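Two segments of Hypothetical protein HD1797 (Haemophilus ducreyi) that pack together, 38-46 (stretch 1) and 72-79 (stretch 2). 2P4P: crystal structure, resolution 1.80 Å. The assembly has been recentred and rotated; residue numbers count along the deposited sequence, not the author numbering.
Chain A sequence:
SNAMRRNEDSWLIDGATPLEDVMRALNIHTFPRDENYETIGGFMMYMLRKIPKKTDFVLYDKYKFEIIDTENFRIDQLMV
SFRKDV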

# COMPACT_ATOMS: atom_id res chain seq x y z
N GLU A 38 3.30 16.19 -14.87
CA GLU A 38 4.29 16.73 -13.95
C GLU A 38 4.61 15.77 -12.83
O GLU A 38 5.68 15.86 -12.20
CB GLU A 38 3.77 18.03 -13.32
CG GLU A 38 3.27 19.05 -14.32
CD GLU A 38 4.24 20.21 -14.53
OE1 GLU A 38 5.30 20.28 -13.85
OE2 GLU A 38 3.94 21.07 -15.39
N THR A 39 3.67 14.86 -12.54
CA THR A 39 3.80 14.02 -11.36
C THR A 39 3.75 12.55 -11.72
O THR A 39 3.22 12.15 -12.77
CB THR A 39 2.71 14.30 -10.30
OG1 THR A 39 1.45 13.82 -10.76
CG2 THR A 39 2.57 15.81 -9.96
N ILE A 40 4.29 11.76 -10.82
CA ILE A 40 4.32 10.31 -11.00
C ILE A 40 2.91 9.71 -11.20
O ILE A 40 2.73 8.83 -12.06
CB ILE A 40 5.10 9.60 -9.85
CG1 ILE A 40 5.22 8.09 -10.15
CG2 ILE A 40 4.51 9.91 -8.43
CD1 ILE A 40 5.99 7.81 -11.49
N GLY A 41 1.94 10.15 -10.41
CA GLY A 41 0.58 9.64 -10.52
C GLY A 41 -0.04 10.08 -11.84
O GLY A 41 -0.80 9.34 -12.42
N GLY A 42 0.29 11.28 -12.29
CA GLY A 42 -0.21 11.81 -13.58
C GLY A 42 0.26 10.94 -14.73
O GLY A 42 -0.51 10.56 -15.58
N PHE A 43 1.55 10.62 -14.73
CA PHE A 43 2.16 9.72 -15.72
C PHE A 43 1.54 8.30 -15.64
O PHE A 43 1.22 7.68 -16.66
CB PHE A 43 3.69 9.76 -15.55
CG PHE A 43 4.43 8.77 -16.43
CD1 PHE A 43 4.43 8.92 -17.81
CD2 PHE A 43 5.06 7.66 -15.88
CE1 PHE A 43 5.08 7.99 -18.62
CE2 PHE A 43 5.72 6.75 -16.68
CZ PHE A 43 5.72 6.92 -18.06
N MSE A 44 1.32 7.79 -14.43
CA MSE A 44 0.68 6.47 -14.27
C MSE A 44 -0.71 6.45 -14.88
O MSE A 44 -1.08 5.50 -15.57
CB MSE A 44 0.62 6.07 -12.79
CG MSE A 44 1.95 5.66 -12.21
SE MSE A 44 1.63 5.17 -10.34
CE MSE A 44 0.67 3.51 -10.59
N MSE A 45 -1.51 7.47 -14.58
CA MSE A 45 -2.84 7.61 -15.20
C MSE A 45 -2.78 7.61 -16.74
O MSE A 45 -3.54 6.90 -17.40
CB MSE A 45 -3.57 8.85 -14.66
CG MSE A 45 -4.16 8.58 -13.29
SE MSE A 45 -5.08 10.17 -12.55
CE MSE A 45 -6.58 10.27 -13.81
N TYR A 46 -1.86 8.38 -17.31
CA TYR A 46 -1.66 8.30 -18.75
C TYR A 46 -1.41 6.86 -19.23
O TYR A 46 -2.03 6.40 -20.19
CB TYR A 46 -0.50 9.17 -19.17
CG TYR A 46 -0.05 8.92 -20.58
CD1 TYR A 46 -0.88 9.25 -21.66
CD2 TYR A 46 1.18 8.34 -20.84
CE1 TYR A 46 -0.49 9.01 -22.95
CE2 TYR A 46 1.59 8.10 -22.15
CZ TYR A 46 0.75 8.45 -23.19
OH TYR A 46 1.14 8.24 -24.48
N ASN A 72 -9.77 12.28 -4.62
CA ASN A 72 -9.97 13.51 -5.35
C ASN A 72 -9.61 13.33 -6.81
O ASN A 72 -9.05 14.22 -7.45
CB ASN A 72 -9.19 14.65 -4.67
CG ASN A 72 -9.80 15.06 -3.34
OD1 ASN A 72 -11.02 15.01 -3.14
ND2 ASN A 72 -8.93 15.48 -2.40
N PHE A 73 -9.94 12.13 -7.32
CA PHE A 73 -9.75 11.75 -8.73
C PHE A 73 -8.30 11.71 -9.24
O PHE A 73 -8.05 11.84 -10.43
CB PHE A 73 -10.72 12.56 -9.62
CG PHE A 73 -12.10 12.62 -9.04
CD1 PHE A 73 -12.90 11.48 -8.98
CD2 PHE A 73 -12.58 13.80 -8.48
CE1 PHE A 73 -14.18 11.52 -8.40
CE2 PHE A 73 -13.85 13.85 -7.90
CZ PHE A 73 -14.64 12.71 -7.87
N ARG A 74 -7.39 11.50 -8.29
CA ARG A 74 -5.97 11.37 -8.56
C ARG A 74 -5.45 10.16 -7.84
O ARG A 74 -6.08 9.68 -6.87
CB ARG A 74 -5.22 12.60 -8.03
CG ARG A 74 -5.72 13.95 -8.58
CD ARG A 74 -5.58 14.00 -10.10
NE ARG A 74 -4.29 14.55 -10.54
CZ ARG A 74 -3.65 14.15 -11.64
NH1 ARG A 74 -4.14 13.16 -12.39
NH2 ARG A 74 -2.49 14.71 -11.97
N ILE A 75 -4.27 9.70 -8.27
CA ILE A 75 -3.53 8.66 -7.57
C ILE A 75 -2.92 9.35 -6.36
O ILE A 75 -2.15 10.31 -6.49
CB ILE A 75 -2.46 7.99 -8.48
CG1 ILE A 75 -3.16 7.28 -9.66
CG2 ILE A 75 -1.57 7.05 -7.66
CD1 ILE A 75 -2.26 6.70 -10.75
N ASP A 76 -3.35 8.92 -5.18
CA ASP A 76 -2.95 9.52 -3.91
C ASP A 76 -1.63 8.86 -3.43
O ASP A 76 -0.64 9.55 -3.13
CB ASP A 76 -4.12 9.33 -2.92
CG ASP A 76 -3.80 9.75 -1.51
OD1 ASP A 76 -3.16 10.80 -1.30
OD2 ASP A 76 -4.24 9.03 -0.59
N GLN A 77 -1.64 7.53 -3.36
CA GLN A 77 -0.45 6.74 -3.01
C GLN A 77 -0.22 5.58 -3.96
O GLN A 77 -1.17 4.94 -4.39
CB GLN A 77 -0.56 6.17 -1.61
CG GLN A 77 -0.48 7.21 -0.54
CD GLN A 77 -0.64 6.61 0.83
OE1 GLN A 77 0.26 6.68 1.65
NE2 GLN A 77 -1.77 5.99 1.07
N LEU A 78 1.05 5.29 -4.23
CA LEU A 78 1.43 4.16 -5.03
C LEU A 78 2.59 3.40 -4.37
O LEU A 78 3.29 3.93 -3.51
CB LEU A 78 1.86 4.61 -6.43
CG LEU A 78 2.99 5.65 -6.43
CD1 LEU A 78 4.19 5.17 -7.26
CD2 LEU A 78 2.48 7.03 -6.86
N MSE A 79 2.79 2.17 -4.79
CA MSE A 79 3.93 1.39 -4.37
C MSE A 79 4.75 1.04 -5.59
O MSE A 79 4.20 0.75 -6.65
CB MSE A 79 3.46 0.08 -3.74
CG MSE A 79 4.55 -0.62 -2.95
SE MSE A 79 3.88 -2.35 -2.40
CE MSE A 79 2.34 -2.45 -3.53
O HOH W 1 0.41 15.12 -13.52

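The first turns of helix 40-46 pack across strand 74-79; the two axes approach to 7.7 Å, with an angle of 127° between their N-to-C directions. No direct hydrogen bond links the two segments; the contact is made largely by apolar side chains.

Ile75 lies at its centre. Its CA-to-CB bond points toward the helix, and the m, t rotamer extends CD1 against the helix, where it meets the Gly41 carbonyl and the side chains of both selenomethionines: CD1 lies 3.4 Å from Gly41 O, 3.6 Å from Met44 CB and 3.7 Å from Met45 CG. The absence of a side chain at Gly41 permits this close approach, with the CA atoms of Gly41 and Ile75 only 5.2 Å apart. A CB on Gly41 would point toward the strand and fall 3.2 Å from Ile75 CB, a tight fit. Gly41 O remains engaged in the helix, accepting from Met45 N at 2.9 Å.

Met44 and Met45 share the m, t, p conformation, yet as successive helical residues they carry their selenium atoms to different parts of the strand. Met44 SE reaches Leu78 CB at 4.0 Å, whereas Met45 SE approaches Arg74 NH1 at 3.1 Å, oblique to the guanidinium. Leu78, with chi1 in p and chi2 off-rotamer at 124°, also places CD2 3.9 Å from Ile40 CG2.

Arg74 starts sideways, but three successive m torsions fold its chain so that the guanidinium comes nearer the helix, with NH2 4.0 Å from Gly42 CA. Thr39, in the p rotamer, caps the helix: its OG1 accepts from Gly42 N at 3.2 Å. The same OG1 is hydrogen-bonded to a water at 3.2 Å, and this water accepts a weak bond from Arg74 NH2 at 3.3 Å, bridging cap and strand.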